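Local coordinates for protein putative oxidoreductase (Mycobacterium avium, PDB 3QHA) that probably catalyses an NAD(P)-dependent oxidation or reduction of a hydroxy acid, as relatives in the 3-hydroxyisobutyrate dehydrogenase family do, at residues B[19-24]-B[66-71]; B[39-44]-B[57-62]; B[227-232]-B[285-290]. All blocks are in the same frame, centred on the assembly; numbering follows the deposited sequence.

Interactions 1 and 2 are neighbours in the N-terminal Rossmann domain, their centres about 8 Å apart, and they touch directly: strand 18-21 pairs with strand 41-44, and Val68 packs on Ala62. Along the chain, interaction 2 is nested inside the loop that interaction 1 closes. Segment 19-24 also carries Gly22 and Gly24 of a GxGxxG pattern, consistent with the dinucleotide-binding turn of the family. Interaction 3 belongs to the helical C-terminal domain, on the opposite side of the chain's centre. Its centre lies about 42 Å from that of interaction 1, with nearest atoms about 24 Å apart, and about 45 Å from that of interaction 2.

Interaction 1. Residues B[19-24]-B[66-71]; sequences GYIGLG and ADVAAA
Gly19 and Ile21 take part in a buried van der Waals contact in which the methyls of Val68 and Ala71 meet strand 18-21, which lies between strands 41-44 and 73-76 of the Rossmann sheet. Val68 comes from the short, weakly bonded helix 65-68. Its CG1 is anti to the backbone N (chi1 180°) and lies 3.9 Å from Gly19 CA. The same methyl meets the Ile21 side chain at its CG1 methylene, Val68 CG1 to Ile21 CG1 being 4.0 Å, and the two side chains cross obliquely. Because Gly19 has no side chain, the methyl can settle directly against the strand backbone.

A type I turn from Val68 to Ala71, held by Ala71 N to Val68 O at 3.1 Å, brings Ala71 back to the strand, where Ala71 CB comes to 3.7 Å from Gly19 N. The backbone of Gly19 bonds to Leu73 and His75, while Ile21 also packs on Val87 and Leu91 of helix 81-92.

With no hydrogen bond between the segments, this junction rests on van der Waals contact and, probably, on the burial of apolar groups, and the polar backbone atoms of the strand are served by its neighbours in the sheet.

Interaction 2. Residues B[39-44]-B[57-62]; sequences GGVTVY and AGATLA
Val43 and Thr60 lie at the middle of a short parallel pairing in which three backbone hydrogen bonds join strand 41-44 to strand 60-61. Thr60 uses both of its backbone polar atoms: its N donates to Val41 O at 2.9 Å, and its O accepts from Val43 N at 2.7 Å. Ala62 N then donates to Val43 O at 2.8 Å. The N-H...O angles of 158° to 164° make all three nearly straight. Thr60 O also receives a CH...O contact from Thr42 CA at 3.2 Å.

On one face of the sheet the threonines cross, with Thr42 OG1 3.7 Å from Thr60 CB, and Thr42 CG2 rests on Ala62 CB. On the other face Val43 and Leu61 lie side by side, pointing the same way. Val43 CG2, set between its backbone N and carbonyl carbon, meets Leu61 CD2 at a tight 3.3 Å. Val43 CG1 turns instead to Ala59 CB. At the end of the pairing the Tyr44 ring presents its edge to Ala62 O, CD1 being 3.7 Å away.

Helix 48-55 backs the Val43 face through Met51, Leu54 and Ala55, and the chain then turns at Gly58 in a Schellman motif. Strand, helix and parallel strand make a beta-alpha-beta crossover, here at the margin of the Rossmann sheet.

Interaction 3. Residues B[227-232]-B[285-290]; sequences GAIMVR and AGLGVP
Arg232 reaches from the loop after helix 209-223 to the C-terminal end of helix 274-286, while Ile229 and Leu287 pack beside it. The CB of Arg232 points toward segment 285-290, and chi1 of -68° sets CG anti to the carbonyl carbon. The chain runs extended to CD, then bends at chi3 (-89°), which places Arg232 NE 4.0 Å from Leu287 O. Phe248, Leu238 and Leu244 line the side chain, as does Met199 of the second subunit.

At CZ two carbonyls converge: Leu287 O lies over the centre of one face of the guanidinium, 3.5 Å above its plane, and Gly286 O sits at the edge. Arg232 NH1 donates to Gly286 O with a modelled separation of 2.4 Å and an N-H...O angle of only 120°. That length is too short to take literally, so the bond geometry is doubtful. Arg232 NH2 passes 3.9 Å from Gly288 CA, an approach that Gly288 permits by having no side chain. A water lies in the guanidinium plane; it accepts from Arg232 NH2 at 3.3 Å and lies 3.0 Å from Gly286 O, to which it may donate, a possible second path between the same groups.

Leu287 turns its side chain to the loop, where its CD2 touches Ile229 CG1 at 3.6 Å, the two chains crossing at about a right angle; both also touch Phe248 of helix 245-268. Gly227 O and Met230 O accept bonds from Arg217 of the second subunit, so the contact borders the dimer interface.

A positive guanidinium beside the carbonyls at the C-terminal end of helix 274-286 probably gains from the negative end of the helix dipole. The helix finishes in a Schellman motif at Gly288, within the all-helical C-terminal domain of the 3-hydroxyisobutyrate dehydrogenase family.

Interaction 1. Residues B[19-24]-B[66-71]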
ATOM      1  N   GLY B  19      -0.904  22.295 -24.850  1.00 29.24           N
ATOM      2  CA  GLY B  19      -2.121  22.949 -24.385  1.00 29.07           C
ATOM      3  C   GLY B  19      -2.653  22.231 -23.160  1.00 28.26           C
ATOM      4  O   GLY B  19      -2.523  21.010 -23.053  1.00 27.83           O
ATOM      5  N   TYR B  20      -3.237  22.978 -22.226  1.00 28.03           N
ATOM      6  CA  TYR B  20      -3.846  22.377 -21.038  1.00 27.43           C
ATOM      7  C   TYR B  20      -5.197  23.012 -20.718  1.00 27.57           C
ATOM      8  O   TYR B  20      -5.297  24.227 -20.538  1.00 28.08           O
ATOM      9  CB  TYR B  20      -2.919  22.467 -19.818  1.00 27.13           C
ATOM     10  CG  TYR B  20      -3.101  21.291 -18.882  1.00 26.53           C
ATOM     11  CD1 TYR B  20      -2.164  20.266 -18.831  1.00 25.72           C
ATOM     12  CD2 TYR B  20      -4.236  21.180 -18.080  1.00 26.42           C
ATOM     13  CE1 TYR B  20      -2.337  19.174 -17.995  1.00 25.59           C
ATOM     14  CE2 TYR B  20      -4.416  20.091 -17.242  1.00 25.95           C
ATOM     15  CZ  TYR B  20      -3.466  19.093 -17.204  1.00 25.82           C
ATOM     16  OH  TYR B  20      -3.645  18.012 -16.372  1.00 25.70           O
ATOM     17  N   ILE B  21      -6.230  22.176 -20.647  1.00 27.23           N
ATOM     18  CA  ILE B  21      -7.576  22.622 -20.305  1.00 27.39           C
ATOM     19  C   ILE B  21      -7.993  21.985 -18.979  1.00 27.17           C
ATOM     20  O   ILE B  21      -8.010  20.757 -18.855  1.00 26.69           O
ATOM     21  CB  ILE B  21      -8.582  22.269 -21.415  1.00 27.68           C
ATOM     22  CG1 ILE B  21      -8.188  22.968 -22.723  1.00 28.11           C
ATOM     23  CG2 ILE B  21      -9.996  22.671 -21.008  1.00 27.83           C
ATOM     24  CD1 ILE B  21      -9.060  22.602 -23.897  1.00 28.65           C
ATOM     25  N   GLY B  22      -8.315  22.832 -17.998  1.00 27.39           N
ATOM     26  CA  GLY B  22      -8.682  22.393 -16.647  1.00 27.36           C
ATOM     27  C   GLY B  22      -7.527  22.524 -15.666  1.00 27.19           C
ATOM     28  O   GLY B  22      -6.621  21.694 -15.661  1.00 26.78           O
ATOM     29  N   LEU B  23      -7.565  23.565 -14.836  1.00 27.63           N
ATOM     30  CA  LEU B  23      -6.489  23.859 -13.882  1.00 27.75           C
ATOM     31  C   LEU B  23      -6.953  23.662 -12.437  1.00 28.28           C
ATOM     32  O   LEU B  23      -6.769  24.534 -11.586  1.00 28.70           O
ATOM     33  CB  LEU B  23      -5.979  25.292 -14.083  1.00 28.05           C
ATOM     34  CG  LEU B  23      -5.457  25.635 -15.482  1.00 27.74           C
ATOM     35  CD1 LEU B  23      -5.090  27.109 -15.574  1.00 27.40           C
ATOM     36  CD2 LEU B  23      -4.266  24.767 -15.844  1.00 26.67           C
ATOM     37  N   GLY B  24      -7.553  22.506 -12.169  1.00 28.49           N
ATOM     38  CA  GLY B  24      -7.994  22.146 -10.824  1.00 29.15           C
ATOM     39  C   GLY B  24      -6.851  21.590  -9.994  1.00 29.30           C
ATOM     40  O   GLY B  24      -5.681  21.872 -10.264  1.00 29.15           O
ATOM     41  N   ALA B  66     -11.211  27.209 -27.772  1.00 36.01           N
ATOM     42  CA  ALA B  66     -10.928  27.272 -29.210  1.00 36.77           C
ATOM     43  C   ALA B  66      -9.523  27.806 -29.491  1.00 36.73           C
ATOM     44  O   ALA B  66      -8.881  27.402 -30.462  1.00 36.86           O
ATOM     45  CB  ALA B  66     -11.972  28.134 -29.920  1.00 37.90           C
ATOM     46  N   ASP B  67      -9.061  28.720 -28.638  1.00 36.69           N
ATOM     47  CA  ASP B  67      -7.709  29.268 -28.727  1.00 36.78           C
ATOM     48  C   ASP B  67      -6.659  28.180 -28.472  1.00 35.80           C
ATOM     49  O   ASP B  67      -5.641  28.111 -29.164  1.00 35.91           O
ATOM     50  CB  ASP B  67      -7.545  30.410 -27.711  1.00 37.02           C
ATOM     51  CG  ASP B  67      -6.318  31.274 -27.973  1.00 37.91           C
ATOM     52  OD1 ASP B  67      -5.647  31.092 -29.014  1.00 39.10           O
ATOM     53  OD2 ASP B  67      -6.027  32.149 -27.127  1.00 38.24           O
ATOM     54  N   VAL B  68      -6.930  27.323 -27.488  1.00 34.82           N
ATOM     55  CA  VAL B  68      -6.007  26.254 -27.093  1.00 33.81           C
ATOM     56  C   VAL B  68      -5.794  25.230 -28.215  1.00 33.68           C
ATOM     57  O   VAL B  68      -4.750  24.580 -28.279  1.00 33.20           O
ATOM     58  CB  VAL B  68      -6.503  25.532 -25.812  1.00 33.06           C
ATOM     59  CG1 VAL B  68      -5.547  24.417 -25.409  1.00 32.32           C
ATOM     60  CG2 VAL B  68      -6.660  26.526 -24.672  1.00 33.03           C
ATOM     61  N   ALA B  69      -6.776  25.111 -29.110  1.00 34.02           N
ATOM     62  CA  ALA B  69      -6.723  24.155 -30.223  1.00 34.02           C
ATOM     63  C   ALA B  69      -5.537  24.331 -31.183  1.00 34.14           C
ATOM     64  O   ALA B  69      -5.262  23.436 -31.980  1.00 34.15           O
ATOM     65  CB  ALA B  69      -8.031  24.194 -31.007  1.00 34.87           C
ATOM     66  N   ALA B  70      -4.844  25.468 -31.116  1.00 34.17           N
ATOM     67  CA  ALA B  70      -3.657  25.699 -31.948  1.00 34.49           C
ATOM     68  C   ALA B  70      -2.474  24.789 -31.584  1.00 33.63           C
ATOM     69  O   ALA B  70      -1.600  24.546 -32.419  1.00 34.03           O
ATOM     70  CB  ALA B  70      -3.235  27.162 -31.870  1.00 35.08           C
ATOM     71  N   ALA B  71      -2.449  24.292 -30.348  1.00 32.41           N
ATOM     72  CA  ALA B  71      -1.333  23.476 -29.855  1.00 31.69           C
ATOM     73  C   ALA B  71      -1.266  22.100 -30.517  1.00 31.37           C
ATOM     74  O   ALA B  71      -2.262  21.602 -31.044  1.00 31.61           O
ATOM     75  CB  ALA B  71      -1.421  23.319 -28.342  1.00 30.81           C
TER

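Interaction 2. Residues B[39-44]-B[57-62]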
ATOM      1  N   GLY B  39       8.861  23.275 -25.259  1.00 35.74           N
ATOM      2  CA  GLY B  39       7.722  23.653 -26.091  1.00 35.42           C
ATOM      3  C   GLY B  39       6.830  24.733 -25.491  1.00 34.97           C
ATOM      4  O   GLY B  39       6.105  25.410 -26.221  1.00 35.26           O
ATOM      5  N   GLY B  40       6.878  24.893 -24.168  1.00 34.09           N
ATOM      6  CA  GLY B  40       5.997  25.823 -23.466  1.00 33.56           C
ATOM      7  C   GLY B  40       4.587  25.266 -23.391  1.00 32.34           C
ATOM      8  O   GLY B  40       4.253  24.309 -24.101  1.00 31.95           O
ATOM      9  N   VAL B  41       3.756  25.860 -22.537  1.00 31.43           N
ATOM     10  CA  VAL B  41       2.364  25.436 -22.407  1.00 30.34           C
ATOM     11  C   VAL B  41       1.409  26.627 -22.455  1.00 30.30           C
ATOM     12  O   VAL B  41       1.708  27.701 -21.930  1.00 30.75           O
ATOM     13  CB  VAL B  41       2.135  24.626 -21.109  1.00 29.75           C
ATOM     14  CG1 VAL B  41       2.403  25.485 -19.876  1.00 29.89           C
ATOM     15  CG2 VAL B  41       0.725  24.048 -21.080  1.00 29.24           C
ATOM     16  N   THR B  42       0.269  26.422 -23.112  1.00 29.60           N
ATOM     17  CA  THR B  42      -0.809  27.402 -23.177  1.00 29.57           C
ATOM     18  C   THR B  42      -1.989  26.830 -22.407  1.00 28.82           C
ATOM     19  O   THR B  42      -2.419  25.709 -22.668  1.00 28.10           O
ATOM     20  CB  THR B  42      -1.232  27.676 -24.631  1.00 30.05           C
ATOM     21  OG1 THR B  42      -0.128  28.232 -25.355  1.00 30.50           O
ATOM     22  CG2 THR B  42      -2.406  28.642 -24.685  1.00 30.36           C
ATOM     23  N   VAL B  43      -2.512  27.601 -21.459  1.00 28.77           N
ATOM     24  CA  VAL B  43      -3.508  27.078 -20.534  1.00 28.26           C
ATOM     25  C   VAL B  43      -4.836  27.796 -20.652  1.00 28.82           C
ATOM     26  O   VAL B  43      -4.899  28.957 -21.065  1.00 29.37           O
ATOM     27  CB  VAL B  43      -3.026  27.172 -19.067  1.00 28.07           C
ATOM     28  CG1 VAL B  43      -1.764  26.347 -18.870  1.00 27.36           C
ATOM     29  CG2 VAL B  43      -2.796  28.620 -18.662  1.00 28.38           C
ATOM     30  N   TYR B  44      -5.897  27.087 -20.285  1.00 28.72           N
ATOM     31  CA  TYR B  44      -7.208  27.692 -20.156  1.00 29.43           C
ATOM     32  C   TYR B  44      -8.025  27.053 -19.037  1.00 29.34           C
ATOM     33  O   TYR B  44      -8.080  25.831 -18.902  1.00 28.87           O
ATOM     34  CB  TYR B  44      -7.995  27.613 -21.461  1.00 29.84           C
ATOM     35  CG  TYR B  44      -9.381  28.182 -21.299  1.00 30.94           C
ATOM     36  CD1 TYR B  44      -9.605  29.553 -21.387  1.00 32.29           C
ATOM     37  CD2 TYR B  44     -10.462  27.357 -21.008  1.00 31.27           C
ATOM     38  CE1 TYR B  44     -10.874  30.083 -21.215  1.00 33.12           C
ATOM     39  CE2 TYR B  44     -11.730  27.876 -20.835  1.00 32.44           C
ATOM     40  CZ  TYR B  44     -11.932  29.237 -20.939  1.00 33.30           C
ATOM     41  OH  TYR B  44     -13.195  29.752 -20.767  1.00 35.29           O
ATOM     42  N   ALA B  57       3.828  31.473 -13.435  1.00 37.89           N
ATOM     43  CA  ALA B  57       4.774  30.369 -13.594  1.00 37.44           C
ATOM     44  C   ALA B  57       5.376  30.342 -15.006  1.00 37.42           C
ATOM     45  O   ALA B  57       6.291  29.560 -15.273  1.00 37.30           O
ATOM     46  CB  ALA B  57       4.089  29.047 -13.291  1.00 36.56           C
ATOM     47  N   GLY B  58       4.855  31.182 -15.902  1.00 37.63           N
ATOM     48  CA  GLY B  58       5.384  31.315 -17.265  1.00 37.72           C
ATOM     49  C   GLY B  58       4.547  30.671 -18.359  1.00 36.87           C
ATOM     50  O   GLY B  58       5.006  30.540 -19.496  1.00 37.07           O
ATOM     51  N   ALA B  59       3.321  30.268 -18.029  1.00 35.94           N
ATOM     52  CA  ALA B  59       2.419  29.681 -19.017  1.00 35.14           C
ATOM     53  C   ALA B  59       1.772  30.790 -19.842  1.00 35.46           C
ATOM     54  O   ALA B  59       1.586  31.904 -19.353  1.00 36.15           O
ATOM     55  CB  ALA B  59       1.351  28.846 -18.327  1.00 34.35           C
ATOM     56  N   THR B  60       1.444  30.489 -21.096  1.00 35.11           N
ATOM     57  CA  THR B  60       0.649  31.403 -21.913  1.00 35.44           C
ATOM     58  C   THR B  60      -0.819  31.167 -21.586  1.00 34.91           C
ATOM     59  O   THR B  60      -1.241  30.028 -21.392  1.00 34.04           O
ATOM     60  CB  THR B  60       0.885  31.191 -23.422  1.00 35.69           C
ATOM     61  OG1 THR B  60       2.286  31.269 -23.707  1.00 35.99           O
ATOM     62  CG2 THR B  60       0.144  32.247 -24.236  1.00 36.32           C
ATOM     63  N   LEU B  61      -1.591  32.247 -21.516  1.00 35.40           N
ATOM     64  CA  LEU B  61      -2.996  32.162 -21.135  1.00 35.17           C
ATOM     65  C   LEU B  61      -3.892  32.282 -22.356  1.00 35.47           C
ATOM     66  O   LEU B  61      -3.896  33.310 -23.034  1.00 36.35           O
ATOM     67  CB  LEU B  61      -3.346  33.256 -20.123  1.00 35.71           C
ATOM     68  CG  LEU B  61      -2.559  33.250 -18.809  1.00 35.57           C
ATOM     69  CD1 LEU B  61      -3.177  34.230 -17.825  1.00 36.05           C
ATOM     70  CD2 LEU B  61      -2.491  31.858 -18.201  1.00 34.72           C
ATOM     71  N   ALA B  62      -4.646  31.221 -22.634  1.00 34.89           N
ATOM     72  CA  ALA B  62      -5.597  31.223 -23.739  1.00 35.22           C
ATOM     73  C   ALA B  62      -6.836  32.026 -23.364  1.00 35.71           C
ATOM     74  O   ALA B  62      -7.161  32.179 -22.185  1.00 35.43           O
ATOM     75  CB  ALA B  62      -5.982  29.799 -24.116  1.00 34.53           C
TER

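Interaction 3. Residues B[227-232]-B[285-290]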
ATOM      1  N   GLY B 227       1.152  -3.681  -4.027  1.00 23.47           N
ATOM      2  CA  GLY B 227       1.822  -3.875  -5.303  1.00 23.47           C
ATOM      3  C   GLY B 227       2.932  -4.908  -5.269  1.00 23.70           C
ATOM      4  O   GLY B 227       3.263  -5.493  -6.299  1.00 23.75           O
ATOM      5  N   ALA B 228       3.502  -5.138  -4.087  1.00 23.82           N
ATOM      6  CA  ALA B 228       4.570  -6.120  -3.912  1.00 24.14           C
ATOM      7  C   ALA B 228       4.171  -7.520  -4.375  1.00 24.32           C
ATOM      8  O   ALA B 228       5.020  -8.293  -4.804  1.00 24.56           O
ATOM      9  CB  ALA B 228       5.018  -6.159  -2.454  1.00 24.29           C
ATOM     10  N   ILE B 229       2.882  -7.840  -4.300  1.00 24.40           N
ATOM     11  CA  ILE B 229       2.398  -9.163  -4.693  1.00 24.49           C
ATOM     12  C   ILE B 229       2.066  -9.240  -6.189  1.00 24.36           C
ATOM     13  O   ILE B 229       1.791 -10.323  -6.707  1.00 24.59           O
ATOM     14  CB  ILE B 229       1.158  -9.575  -3.846  1.00 24.49           C
ATOM     15  CG1 ILE B 229       1.140 -11.089  -3.612  1.00 24.78           C
ATOM     16  CG2 ILE B 229      -0.138  -9.103  -4.495  1.00 24.60           C
ATOM     17  CD1 ILE B 229       2.240 -11.578  -2.688  1.00 24.47           C
ATOM     18  N   MET B 230       2.107  -8.100  -6.877  1.00 24.03           N
ATOM     19  CA  MET B 230       1.715  -8.029  -8.284  1.00 23.93           C
ATOM     20  C   MET B 230       2.950  -8.182  -9.168  1.00 24.03           C
ATOM     21  O   MET B 230       3.397  -7.236  -9.820  1.00 23.79           O
ATOM     22  CB  MET B 230       0.984  -6.712  -8.573  1.00 23.61           C
ATOM     23  CG  MET B 230      -0.175  -6.430  -7.621  1.00 23.21           C
ATOM     24  SD  MET B 230      -0.950  -4.819  -7.875  1.00 22.36           S
ATOM     25  CE  MET B 230      -1.995  -5.159  -9.287  1.00 21.22           C
ATOM     26  N   VAL B 231       3.489  -9.400  -9.178  1.00 24.22           N
ATOM     27  CA  VAL B 231       4.732  -9.708  -9.878  1.00 24.34           C
ATOM     28  C   VAL B 231       4.583 -10.971 -10.738  1.00 24.55           C
ATOM     29  O   VAL B 231       5.533 -11.733 -10.908  1.00 24.68           O
ATOM     30  CB  VAL B 231       5.905  -9.853  -8.875  1.00 24.50           C
ATOM     31  CG1 VAL B 231       6.137  -8.531  -8.143  1.00 24.48           C
ATOM     32  CG2 VAL B 231       5.636 -10.979  -7.875  1.00 24.39           C
ATOM     33  N   ARG B 232       3.385 -11.163 -11.294  1.00 24.61           N
ATOM     34  CA  ARG B 232       3.088 -12.304 -12.162  1.00 24.88           C
ATOM     35  C   ARG B 232       2.647 -11.877 -13.564  1.00 24.59           C
ATOM     36  O   ARG B 232       1.926 -10.894 -13.722  1.00 24.24           O
ATOM     37  CB  ARG B 232       1.988 -13.162 -11.546  1.00 25.10           C
ATOM     38  CG  ARG B 232       2.393 -13.896 -10.278  1.00 25.98           C
ATOM     39  CD  ARG B 232       1.418 -15.023  -9.993  1.00 27.16           C
ATOM     40  NE  ARG B 232       0.284 -14.593  -9.184  1.00 27.73           N
ATOM     41  CZ  ARG B 232      -0.914 -15.177  -9.166  1.00 28.21           C
ATOM     42  NH1 ARG B 232      -1.856 -14.689  -8.373  1.00 28.20           N
ATOM     43  NH2 ARG B 232      -1.189 -16.230  -9.931  1.00 28.88           N
ATOM     44  N   ALA B 285      -6.248 -18.980  -3.475  1.00 25.06           N
ATOM     45  CA  ALA B 285      -6.587 -19.046  -4.898  1.00 25.14           C
ATOM     46  C   ALA B 285      -6.069 -17.829  -5.656  1.00 24.73           C
ATOM     47  O   ALA B 285      -5.520 -17.960  -6.751  1.00 24.70           O
ATOM     48  CB  ALA B 285      -8.095 -19.174  -5.082  1.00 25.30           C
ATOM     49  N   GLY B 286      -6.246 -16.648  -5.071  1.00 24.53           N
ATOM     50  CA  GLY B 286      -5.755 -15.407  -5.670  1.00 24.19           C
ATOM     51  C   GLY B 286      -4.252 -15.420  -5.898  1.00 24.15           C
ATOM     52  O   GLY B 286      -3.780 -14.962  -6.932  1.00 23.90           O
ATOM     53  N   LEU B 287      -3.505 -15.954  -4.933  1.00 24.38           N
ATOM     54  CA  LEU B 287      -2.046 -16.085  -5.045  1.00 24.47           C
ATOM     55  C   LEU B 287      -1.581 -17.158  -6.041  1.00 25.10           C
ATOM     56  O   LEU B 287      -0.384 -17.269  -6.318  1.00 25.12           O
ATOM     57  CB  LEU B 287      -1.439 -16.394  -3.673  1.00 24.36           C
ATOM     58  CG  LEU B 287      -1.524 -15.296  -2.609  1.00 23.73           C
ATOM     59  CD1 LEU B 287      -1.115 -15.848  -1.254  1.00 22.94           C
ATOM     60  CD2 LEU B 287      -0.662 -14.100  -2.985  1.00 22.53           C
ATOM     61  N   GLY B 288      -2.508 -17.956  -6.567  1.00 25.64           N
ATOM     62  CA  GLY B 288      -2.152 -19.044  -7.474  1.00 26.22           C
ATOM     63  C   GLY B 288      -1.518 -20.233  -6.769  1.00 26.87           C
ATOM     64  O   GLY B 288      -0.834 -21.039  -7.402  1.00 26.79           O
ATOM     65  N   VAL B 289      -1.738 -20.335  -5.459  1.00 27.44           N
ATOM     66  CA  VAL B 289      -1.345 -21.513  -4.684  1.00 28.22           C
ATOM     67  C   VAL B 289      -2.549 -21.998  -3.869  1.00 28.99           C
ATOM     68  O   VAL B 289      -2.541 -21.937  -2.638  1.00 28.90           O
ATOM     69  CB  VAL B 289      -0.129 -21.234  -3.762  1.00 28.10           C
ATOM     70  CG1 VAL B 289       1.149 -21.149  -4.585  1.00 27.88           C
ATOM     71  CG2 VAL B 289      -0.334 -19.966  -2.945  1.00 27.61           C
ATOM     72  N   PRO B 290      -3.598 -22.477  -4.562  1.00 29.91           N
ATOM     73  CA  PRO B 290      -4.786 -22.985  -3.879  1.00 30.79           C
ATOM     74  C   PRO B 290      -4.493 -24.262  -3.097  1.00 32.04           C
ATOM     75  O   PRO B 290      -3.472 -24.915  -3.332  1.00 32.07           O
ATOM     76  CB  PRO B 290      -5.751 -23.281  -5.031  1.00 30.85           C
ATOM     77  CG  PRO B 290      -4.867 -23.569  -6.188  1.00 30.56           C
ATOM     78  CD  PRO B 290      -3.704 -22.638  -6.025  1.00 29.98           C
TER
HETATM   79  O   HOH W   1      -4.382 -16.673  -9.383  1.00 20.12           O